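PDB 2OOL: sensor protein from Rhodopseudomonas palustris, which probably acts as a bacteriophytochrome histidine kinase that senses light through a bound biliverdin, the part present here being its chromophore-binding domain. Local coordinates for residues Leu66-Pro70 and Ala71-Asn75; Leu74-Pro77 and Ile78-Leu82; Phe210-Pro213 and Ser214-Pro218; Arg222-Tyr225 and Thr226-Pro229. All blocks are in the same frame, centred on the assembly; numbering follows the deposited sequence.

Contact 1 (Leu66-Pro70 and Ala71-Asn75); sequences LRQPP and ASLLN
The hydroxyl of Ser72 turns back on the carbonyl of Pro69, OG lying only 2.5 Å from Pro69 O. This short hydrogen bond runs in the carbonyl plane, on a lone pair. It depends on the rotamer of Ser72, which places OG between its own N and carbonyl carbon (chi1 60°), and this points it at Pro69 O. The same oxygen takes a second bond, from Ser72 N at 3.0 Å, which arrives from above that plane, so one serine grips Pro69 O twice. OG also lies against the proline ring, 3.7 Å from Pro69 CD. One residue on, Leu73 N bonds to Pro70 O at 3.1 Å. The two successive i to i-3 bonds wind the chain into a 3-10 turn started by the Pro69-Pro70 pair, in the loop that follows helix 62-66 of the PAS domain, just past Arg67, which leaves the helix with positive phi. Leu66 and Leu73 are both buried; they approach at a slant and touch methyl to methyl, CD1 to CD1 at 4.0 Å, which ties the last turn of the helix to the 3-10 segment. Val62 also packs on Leu73, and Pro70 rests on Glu63.

Contact 2 (Leu74-Pro77 and Ile78-Leu82); sequences LNVP and IAHYL
His80 N reaches back to Pro77 O, 3.1 Å away with 159° at the hydrogen, and this i to i-3 bond opens a short 3-10 segment, 78-80, directly after the proline, which the bond from Tyr81 N to Ile78 O continues. On its outer side the pyrrolidine of Pro77 and the imidazole of His80 lie alongside one another and point the same way. Pro77 CB sits over the centre of the imidazole face, 4.2 Å above its plane, and Pro77 CD comes within 3.7 Å of His80 CE1. Val76 meets the same ring differently, its CG1 lying at the edge, 3.7 Å from His80 ND1. That methyl is anti to the backbone N of Val76 (chi1 177°), which carries it past the proline into the angle between His80 and Tyr81. There CG1 touches the phenol end of Tyr81, 3.5 Å from OH and 3.8 Å from CE1, the two side chains crossing at about a right angle. With an alanine in place of Tyr81, the Val76 methyl would probably be left without its phenol partner, with a gap opened beside it. Ile78, on the inner side, packs on Phe46, Val48, Ile55 and Leu90. The turn lies in the helical segment that joins strand 55-59 to the later strands of the PAS fold, before helix 84-94.

Contact 3 (Phe210-Pro213 and Ser214-Pro218); sequences FHFP and SSDIP. With LBV (3-[2-[(Z)-[3-(2-carboxyethyl)-5-[(Z)-(4-ethenyl-3-methyl-5-oxidanylidene-pyrrol-2-ylidene)methyl]-4-methyl-pyrrol-1-ium -2-ylidene]methyl]-5-[(Z)-[(3E)-3-ethylidene-4-methyl-5-oxidanylidene-pyrrolidin-2-ylidene]methyl]-4-methyl-1H-pyrrol-3- yl]propanoic acid), chain C.
Asp216, bonded through its N to Pro213 O across the turn (3.1 Å), presents its own carbonyl to two pyrroles of the biliverdin at once: Asp216 O accepts from LBV N_B at 3.1 Å and, more weakly, from N_C at 3.0 Å. A backbone oxygen thus anchors the middle of the tetrapyrrole, while CG of the same residue, beside its backbone N (chi1 -74°), lays the carboxylate against Pro213 and the edge of Phe212. Asp216 OD1 lies 3.6 Å from Pro213 CG, and Asp216 OD2 meets the rim of Phe212 in the ring plane, 3.5 Å from Phe212 CD2. Ring and carboxylate planes are turned 56° apart. Phe212 offers a face to ring D, whose vinyl carbon CAD stands 3.7 Å above the centre of the phenyl. Were Phe212 replaced by an alanine, the vinyl group would probably lose this aromatic face and Asp216 OD2 the ring edge beside it. Farther along, Ile217 CG1 approaches LBV C4C of ring C and Pro218 CD approaches C1B of ring B, each at 3.5 Å. Pro213 to Pro218 read PSSDIP, the PXSDIP motif of phytochrome GAF domains. The turn joins strand 211-212, at the margin of the GAF sheet beside strand 193-200, to helix 219-227, with Pro218 as N-cap; Tyr272 of helix 267-276 packs on Phe212 and Asp216, and Tyr185 of strand 181-187 on Phe212 and Ile217.

Contact 4 (Arg222-Tyr225 and Thr226-Pro229); sequences RALY and TINP. With LBV (3-[2-[(Z)-[3-(2-carboxyethyl)-5-[(Z)-(4-ethenyl-3-methyl-5-oxidanylidene-pyrrol-2-ylidene)methyl]-4-methyl-pyrrol-1-ium -2-ylidene]methyl]-5-[(Z)-[(3E)-3-ethylidene-4-methyl-5-oxidanylidene-pyrrolidin-2-ylidene]methyl]-4-methyl-1H-pyrrol-3- yl]propanoic acid), chain C.
Thr226 OG1 donates to Arg222 O one turn back, at 2.7 Å and tilted 29° from the carbonyl plane. The rotamer sets this up: with chi1 at -61° the hydroxyl lies beside the backbone N and faces back along the helix. Ala223 O takes Thr226 N at 3.2 Å and a weak bond from Ile227 N. Leu224 O is gripped twice, by Asn228 N at 2.8 Å, nearly along the C=O axis, and by Ile227 N at 3.0 Å from above the carbonyl plane. This mixture of i to i-3 and i to i-4 bonds closes the last turn before Asn228 leaves helical geometry. The polar side chains of Asn228 and Arg222 find their partners outside the segments, Asn228 ND2 at Ser258 O and Arg222 NE at Ile217 O, while Trp191 and Arg231 form cation-pi pairs with Arg222 and Tyr225 respectively. The phenol of Tyr225 serves the chromophore: its OH donates to LBV O2B of the ring B propionate at 2.7 Å, with the acceptor at the ring edge and in its plane. Tyr225 CE2 also lies 3.6 Å from CAC, the first methylene of the ring C propionate. Helix 219-227 rests on strand 291-300, where Leu292 meets Arg222 and Thr226 and Met295 meets Tyr225; past it, Ser285 of strand 280-288 gives its OG to Tyr225 O and bonds the backbone of Pro229, which leads into strand 230-233.

How the contacts relate
The four contacts form two pairs. Contacts 1 and 2, in the PAS domain, have centres 9 Å apart, share Leu74 and Asn75, and touch where Tyr81 of contact 2 packs on Leu66 of contact 1. Contacts 3 and 4, in the GAF domain, have centres 16 Å apart and follow each other along the chain; Ile217 CG2 lies 4.0 Å from Tyr225 CE2. Both reach the biliverdin, contact 3 at two of its pyrrole nitrogens and ring D, contact 4 at its propionates. No touch links the pairs: contacts 2 and 4 are about 20 Å apart at their nearest atoms, contacts 1 and 3 about 31 Å, on opposite sides of the chain's centre.

Contact 1 (Leu66-Pro70 and Ala71-Asn75)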
# COMPACT_ATOMS: atom_id res chain seq x y z
N LEU A 66 30.89 -14.47 -5.66
CA LEU A 66 31.25 -15.22 -6.86
C LEU A 66 32.54 -16.03 -6.72
O LEU A 66 32.82 -16.83 -7.59
CB LEU A 66 31.39 -14.23 -8.03
CG LEU A 66 30.10 -13.44 -8.26
CD1 LEU A 66 30.30 -12.32 -9.23
CD2 LEU A 66 28.96 -14.37 -8.72
N ARG A 67 33.32 -15.82 -5.67
CA ARG A 67 34.54 -16.57 -5.39
C ARG A 67 35.66 -16.28 -6.39
O ARG A 67 36.44 -17.16 -6.74
CB ARG A 67 34.25 -18.08 -5.34
CG ARG A 67 33.25 -18.44 -4.23
CD ARG A 67 33.95 -18.46 -2.84
NE ARG A 67 33.05 -18.12 -1.73
CZ ARG A 67 33.41 -17.44 -0.64
NH1 ARG A 67 34.66 -16.96 -0.49
NH2 ARG A 67 32.50 -17.19 0.31
N GLN A 68 35.77 -15.01 -6.77
CA GLN A 68 36.74 -14.58 -7.76
C GLN A 68 37.32 -13.22 -7.37
O GLN A 68 36.65 -12.44 -6.69
CB GLN A 68 36.10 -14.54 -9.15
CG GLN A 68 35.87 -15.93 -9.78
CD GLN A 68 34.68 -15.94 -10.73
OE1 GLN A 68 33.87 -15.00 -10.73
NE2 GLN A 68 34.55 -17.00 -11.53
N PRO A 69 38.59 -12.95 -7.76
CA PRO A 69 39.14 -11.63 -7.46
C PRO A 69 38.32 -10.53 -8.14
O PRO A 69 37.96 -10.67 -9.31
CB PRO A 69 40.56 -11.70 -8.04
CG PRO A 69 40.88 -13.15 -8.22
CD PRO A 69 39.56 -13.82 -8.46
N PRO A 70 37.99 -9.45 -7.41
CA PRO A 70 37.24 -8.32 -7.99
C PRO A 70 37.81 -7.79 -9.30
O PRO A 70 37.07 -7.62 -10.27
CB PRO A 70 37.29 -7.25 -6.89
CG PRO A 70 37.39 -8.00 -5.66
CD PRO A 70 38.25 -9.23 -5.98
N ALA A 71 39.11 -7.58 -9.36
CA ALA A 71 39.73 -7.07 -10.58
C ALA A 71 39.38 -7.93 -11.80
O ALA A 71 39.22 -7.39 -12.91
CB ALA A 71 41.25 -6.97 -10.43
N SER A 72 39.21 -9.24 -11.62
CA SER A 72 39.11 -10.12 -12.77
C SER A 72 37.77 -10.02 -13.48
O SER A 72 37.62 -10.57 -14.59
CB SER A 72 39.38 -11.56 -12.37
OG SER A 72 38.44 -11.98 -11.41
N LEU A 73 36.79 -9.36 -12.84
CA LEU A 73 35.44 -9.20 -13.43
C LEU A 73 35.38 -7.99 -14.37
O LEU A 73 34.36 -7.73 -15.02
CB LEU A 73 34.37 -9.04 -12.33
CG LEU A 73 34.22 -10.28 -11.41
CD1 LEU A 73 33.42 -10.05 -10.16
CD2 LEU A 73 33.65 -11.48 -12.19
N LEU A 74 36.47 -7.25 -14.44
CA LEU A 74 36.39 -5.99 -15.16
C LEU A 74 36.29 -6.27 -16.69
O LEU A 74 37.03 -7.05 -17.30
CB LEU A 74 37.52 -5.03 -14.74
CG LEU A 74 37.56 -4.66 -13.23
CD1 LEU A 74 38.78 -3.77 -12.84
CD2 LEU A 74 36.27 -4.02 -12.68
N ASN A 75 35.25 -5.67 -17.25
CA ASN A 75 34.82 -5.79 -18.61
C ASN A 75 34.10 -7.08 -18.99
O ASN A 75 33.88 -7.34 -20.18
CB ASN A 75 35.98 -5.51 -19.59
CG ASN A 75 35.51 -4.79 -20.79
OD1 ASN A 75 36.05 -4.94 -21.90
ND2 ASN A 75 34.47 -3.99 -20.61

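Contact 2 (Leu74-Pro77 and Ile78-Leu82)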
# COMPACT_ATOMS: atom_id res chain seq x y z
N LEU A 74 36.47 -7.25 -14.44
CA LEU A 74 36.39 -5.99 -15.16
C LEU A 74 36.29 -6.27 -16.69
O LEU A 74 37.03 -7.05 -17.30
CB LEU A 74 37.52 -5.03 -14.74
CG LEU A 74 37.56 -4.66 -13.23
CD1 LEU A 74 38.78 -3.77 -12.84
CD2 LEU A 74 36.27 -4.02 -12.68
N ASN A 75 35.25 -5.67 -17.25
CA ASN A 75 34.82 -5.79 -18.61
C ASN A 75 34.10 -7.08 -18.99
O ASN A 75 33.88 -7.34 -20.18
CB ASN A 75 35.98 -5.51 -19.59
CG ASN A 75 35.51 -4.79 -20.79
OD1 ASN A 75 36.05 -4.94 -21.90
ND2 ASN A 75 34.47 -3.99 -20.61
N VAL A 76 33.72 -7.88 -17.99
CA VAL A 76 32.98 -9.10 -18.24
C VAL A 76 31.48 -8.80 -18.34
O VAL A 76 30.95 -8.00 -17.59
CB VAL A 76 33.26 -10.14 -17.14
CG1 VAL A 76 32.43 -11.37 -17.36
CG2 VAL A 76 34.75 -10.50 -17.14
N PRO A 77 30.78 -9.41 -19.30
CA PRO A 77 29.36 -9.20 -19.30
C PRO A 77 28.66 -9.68 -17.98
O PRO A 77 28.92 -10.78 -17.47
CB PRO A 77 28.88 -9.99 -20.51
CG PRO A 77 30.05 -10.20 -21.34
CD PRO A 77 31.23 -10.24 -20.43
N ILE A 78 27.82 -8.85 -17.42
CA ILE A 78 27.25 -9.19 -16.11
C ILE A 78 26.35 -10.44 -16.27
O ILE A 78 26.22 -11.25 -15.35
CB ILE A 78 26.51 -8.02 -15.47
CG1 ILE A 78 26.26 -8.31 -13.96
CG2 ILE A 78 25.23 -7.70 -16.22
CD1 ILE A 78 25.62 -7.22 -13.22
N ALA A 79 25.80 -10.62 -17.48
CA ALA A 79 24.89 -11.71 -17.81
C ALA A 79 25.52 -13.07 -17.61
O ALA A 79 24.81 -14.06 -17.53
CB ALA A 79 24.39 -11.58 -19.24
N HIS A 80 26.84 -13.13 -17.56
CA HIS A 80 27.51 -14.38 -17.25
C HIS A 80 27.23 -14.88 -15.84
O HIS A 80 27.31 -16.08 -15.61
CB HIS A 80 29.01 -14.30 -17.50
CG HIS A 80 29.35 -14.28 -18.95
ND1 HIS A 80 30.55 -13.80 -19.42
CD2 HIS A 80 28.64 -14.65 -20.04
CE1 HIS A 80 30.58 -13.90 -20.73
NE2 HIS A 80 29.43 -14.40 -21.14
N TYR A 81 26.88 -13.99 -14.92
CA TYR A 81 26.61 -14.39 -13.54
C TYR A 81 25.14 -14.28 -13.15
O TYR A 81 24.82 -14.34 -11.97
CB TYR A 81 27.41 -13.53 -12.60
CG TYR A 81 28.83 -13.38 -13.00
CD1 TYR A 81 29.24 -12.26 -13.69
CD2 TYR A 81 29.77 -14.37 -12.69
CE1 TYR A 81 30.55 -12.11 -14.09
CE2 TYR A 81 31.09 -14.23 -13.08
CZ TYR A 81 31.47 -13.09 -13.78
OH TYR A 81 32.77 -12.88 -14.20
N LEU A 82 24.26 -14.08 -14.12
CA LEU A 82 22.84 -14.02 -13.89
C LEU A 82 22.21 -15.21 -14.59
O LEU A 82 22.80 -15.78 -15.50
CB LEU A 82 22.23 -12.74 -14.45
CG LEU A 82 22.80 -11.40 -14.02
CD1 LEU A 82 22.08 -10.27 -14.71
CD2 LEU A 82 22.68 -11.25 -12.47

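Contact 3 (Phe210-Pro213 and Ser214-Pro218)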
# COMPACT_ATOMS: atom_id res chain seq x y z
N PHE A 210 13.02 17.10 22.35
CA PHE A 210 14.45 17.42 22.44
C PHE A 210 14.92 18.28 21.25
O PHE A 210 14.37 18.19 20.17
CB PHE A 210 15.31 16.16 22.49
CG PHE A 210 15.42 15.53 23.84
CD1 PHE A 210 16.66 15.22 24.36
CD2 PHE A 210 14.29 15.24 24.59
CE1 PHE A 210 16.77 14.64 25.62
CE2 PHE A 210 14.39 14.67 25.85
CZ PHE A 210 15.63 14.37 26.37
N HIS A 211 15.93 19.12 21.49
CA HIS A 211 16.49 20.02 20.49
C HIS A 211 17.92 19.58 20.19
O HIS A 211 18.65 19.14 21.08
CB HIS A 211 16.51 21.48 20.98
CG HIS A 211 15.17 22.15 20.99
ND1 HIS A 211 14.71 22.90 19.94
CD2 HIS A 211 14.21 22.20 21.94
CE1 HIS A 211 13.51 23.38 20.23
NE2 HIS A 211 13.19 22.97 21.44
N PHE A 212 18.32 19.73 18.94
CA PHE A 212 19.63 19.26 18.48
C PHE A 212 20.26 20.35 17.65
O PHE A 212 19.55 21.04 16.92
CB PHE A 212 19.46 17.95 17.67
CG PHE A 212 19.17 16.76 18.52
CD1 PHE A 212 17.87 16.50 18.96
CD2 PHE A 212 20.19 15.93 18.96
CE1 PHE A 212 17.58 15.43 19.81
CE2 PHE A 212 19.92 14.85 19.81
CZ PHE A 212 18.60 14.61 20.23
N PRO A 213 21.59 20.54 17.78
CA PRO A 213 22.32 21.55 17.00
C PRO A 213 22.38 21.29 15.49
O PRO A 213 22.39 20.16 15.04
CB PRO A 213 23.73 21.54 17.61
CG PRO A 213 23.85 20.23 18.31
CD PRO A 213 22.46 19.84 18.75
N SER A 214 22.44 22.36 14.72
CA SER A 214 22.50 22.26 13.26
C SER A 214 23.63 21.39 12.70
O SER A 214 23.48 20.75 11.67
CB SER A 214 22.69 23.64 12.69
OG SER A 214 23.95 24.13 13.12
N SER A 215 24.78 21.39 13.36
CA SER A 215 25.93 20.59 12.92
C SER A 215 25.71 19.08 13.00
O SER A 215 26.54 18.32 12.54
CB SER A 215 27.14 20.91 13.80
OG SER A 215 26.90 20.48 15.15
N ASP A 216 24.65 18.63 13.66
CA ASP A 216 24.35 17.20 13.69
C ASP A 216 23.91 16.66 12.33
O ASP A 216 24.05 15.46 12.10
CB ASP A 216 23.29 16.89 14.73
CG ASP A 216 23.81 16.96 16.16
OD1 ASP A 216 24.97 17.41 16.37
OD2 ASP A 216 23.05 16.57 17.08
N ILE A 217 23.35 17.51 11.47
CA ILE A 217 23.02 17.14 10.09
C ILE A 217 23.55 18.28 9.20
O ILE A 217 22.78 19.15 8.79
CB ILE A 217 21.50 16.94 9.85
CG1 ILE A 217 20.88 16.05 10.95
CG2 ILE A 217 21.26 16.33 8.48
CD1 ILE A 217 19.36 15.77 10.79
N PRO A 218 24.87 18.28 8.91
CA PRO A 218 25.55 19.40 8.29
C PRO A 218 25.09 19.67 6.88
O PRO A 218 24.27 18.92 6.32
CB PRO A 218 27.02 19.01 8.36
CG PRO A 218 26.99 17.52 8.41
CD PRO A 218 25.79 17.16 9.16
C1A LBV C . 27.70 15.22 14.11
C1B LBV C . 27.01 13.97 9.90
O1B LBV C . 27.06 9.94 4.84
C1C LBV C . 22.76 12.37 10.03
O1C LBV C . 19.25 8.60 9.33
C1D LBV C . 20.15 12.79 13.95
C2A LBV C . 28.92 16.10 13.94
C2B LBV C . 27.19 13.59 8.56
O2B LBV C . 24.89 10.27 4.70
C2C LBV C . 21.50 11.80 9.78
O2C LBV C . 21.01 8.18 10.60
C2D LBV C . 19.62 13.64 14.95
C3A LBV C . 29.09 15.93 12.41
C3B LBV C . 26.04 12.94 8.14
C3C LBV C . 20.73 12.04 10.91
C3D LBV C . 18.61 12.92 15.56
C4A LBV C . 28.06 15.08 11.92
C4B LBV C . 25.12 12.96 9.23
C4C LBV C . 21.53 12.73 11.85
C4D LBV C . 18.55 11.67 14.93
CAA LBV C . 30.08 16.52 11.60
CAB LBV C . 25.82 12.33 6.74
CAC LBV C . 20.95 11.03 8.56
CAD LBV C . 17.85 13.39 16.61
CBA LBV C . 31.21 17.52 12.03
CBB LBV C . 25.98 10.82 6.74
CBC LBV C . 21.35 9.52 8.63
CBD LBV C . 16.83 12.66 17.19
CGB LBV C . 25.97 10.30 5.29
CGC LBV C . 20.46 8.68 9.61
CHB LBV C . 27.99 14.73 10.55
CHC LBV C . 23.83 12.36 9.10
CHD LBV C . 21.18 13.19 13.12
CMA LBV C . 30.09 15.46 14.71
CMB LBV C . 28.46 13.82 7.71
CMC LBV C . 19.26 11.58 11.01
CMD LBV C . 20.02 15.08 15.32
N_A LBV C . 27.28 14.70 12.94
O_A LBV C . 27.15 15.01 15.18
N_B LBV C . 25.76 13.59 10.23
N_C LBV C . 22.72 12.89 11.27
N_D LBV C . 19.50 11.64 14.00
O_D LBV C . 17.79 10.72 15.17

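Contact 4 (Arg222-Tyr225 and Thr226-Pro229)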
# COMPACT_ATOMS: atom_id res chain seq x y z
N ARG A 222 22.43 17.72 4.29
CA ARG A 222 21.09 18.27 4.03
C ARG A 222 20.81 18.52 2.57
O ARG A 222 19.70 18.24 2.13
CB ARG A 222 20.91 19.56 4.76
CG ARG A 222 20.62 19.36 6.16
CD ARG A 222 20.18 20.62 6.78
NE ARG A 222 21.27 21.23 7.53
CZ ARG A 222 21.93 22.31 7.20
NH1 ARG A 222 21.63 22.97 6.07
NH2 ARG A 222 22.89 22.72 8.00
N ALA A 223 21.78 19.08 1.84
CA ALA A 223 21.70 19.17 0.34
C ALA A 223 21.46 17.78 -0.31
O ALA A 223 20.55 17.60 -1.14
CB ALA A 223 23.01 19.88 -0.26
N LEU A 224 22.25 16.78 0.05
CA LEU A 224 22.02 15.41 -0.47
C LEU A 224 20.63 14.90 -0.10
O LEU A 224 19.90 14.41 -0.95
CB LEU A 224 23.07 14.43 0.05
CG LEU A 224 22.99 12.96 -0.49
CD1 LEU A 224 23.10 12.88 -1.99
CD2 LEU A 224 24.10 12.13 0.09
N TYR A 225 20.25 15.05 1.17
CA TYR A 225 18.96 14.54 1.60
C TYR A 225 17.78 15.25 0.99
O TYR A 225 16.69 14.73 1.03
CB TYR A 225 18.85 14.54 3.09
CG TYR A 225 19.93 13.78 3.79
CD1 TYR A 225 20.70 12.80 3.14
CD2 TYR A 225 20.20 14.03 5.11
CE1 TYR A 225 21.69 12.13 3.80
CE2 TYR A 225 21.17 13.34 5.78
CZ TYR A 225 21.91 12.39 5.12
OH TYR A 225 22.89 11.72 5.82
N THR A 226 18.00 16.41 0.35
CA THR A 226 16.95 17.15 -0.30
C THR A 226 16.67 16.48 -1.63
O THR A 226 15.53 16.48 -2.10
CB THR A 226 17.33 18.64 -0.52
OG1 THR A 226 17.57 19.26 0.73
CG2 THR A 226 16.23 19.39 -1.23
N ILE A 227 17.70 15.93 -2.25
CA ILE A 227 17.52 15.32 -3.58
C ILE A 227 17.43 13.79 -3.54
O ILE A 227 16.94 13.21 -4.48
CB ILE A 227 18.60 15.74 -4.59
CG1 ILE A 227 20.00 15.34 -4.11
CG2 ILE A 227 18.51 17.24 -4.80
CD1 ILE A 227 21.08 15.55 -5.15
N ASN A 228 17.93 13.15 -2.49
CA ASN A 228 17.83 11.71 -2.30
C ASN A 228 17.15 11.45 -0.96
O ASN A 228 17.81 11.47 0.06
CB ASN A 228 19.20 11.04 -2.33
CG ASN A 228 19.09 9.51 -2.17
OD1 ASN A 228 18.03 9.03 -1.85
ND2 ASN A 228 20.17 8.79 -2.32
N PRO A 229 15.81 11.28 -0.96
CA PRO A 229 15.02 11.34 0.27
C PRO A 229 14.93 10.13 1.21
O PRO A 229 14.24 10.26 2.26
CB PRO A 229 13.59 11.66 -0.22
CG PRO A 229 13.53 11.07 -1.63
CD PRO A 229 14.96 11.11 -2.16
C1A LBV C . 27.70 15.22 14.11
C1B LBV C . 27.01 13.97 9.90
O1B LBV C . 27.06 9.94 4.84
C1C LBV C . 22.76 12.37 10.03
O1C LBV C . 19.25 8.60 9.33
C1D LBV C . 20.15 12.79 13.95
C2A LBV C . 28.92 16.10 13.94
C2B LBV C . 27.19 13.59 8.56
O2B LBV C . 24.89 10.27 4.70
C2C LBV C . 21.50 11.80 9.78
O2C LBV C . 21.01 8.18 10.60
C2D LBV C . 19.62 13.64 14.95
C3A LBV C . 29.09 15.93 12.41
C3B LBV C . 26.04 12.94 8.14
C3C LBV C . 20.73 12.04 10.91
C3D LBV C . 18.61 12.92 15.56
C4A LBV C . 28.06 15.08 11.92
C4B LBV C . 25.12 12.96 9.23
C4C LBV C . 21.53 12.73 11.85
C4D LBV C . 18.55 11.67 14.93
CAA LBV C . 30.08 16.52 11.60
CAB LBV C . 25.82 12.33 6.74
CAC LBV C . 20.95 11.03 8.56
CAD LBV C . 17.85 13.39 16.61
CBA LBV C . 31.21 17.52 12.03
CBB LBV C . 25.98 10.82 6.74
CBC LBV C . 21.35 9.52 8.63
CBD LBV C . 16.83 12.66 17.19
CGB LBV C . 25.97 10.30 5.29
CGC LBV C . 20.46 8.68 9.61
CHB LBV C . 27.99 14.73 10.55
CHC LBV C . 23.83 12.36 9.10
CHD LBV C . 21.18 13.19 13.12
CMA LBV C . 30.09 15.46 14.71
CMB LBV C . 28.46 13.82 7.71
CMC LBV C . 19.26 11.58 11.01
CMD LBV C . 20.02 15.08 15.32
N_A LBV C . 27.28 14.70 12.94
O_A LBV C . 27.15 15.01 15.18
N_B LBV C . 25.76 13.59 10.23
N_C LBV C . 22.72 12.89 11.27
N_D LBV C . 19.50 11.64 14.00
O_D LBV C . 17.79 10.72 15.17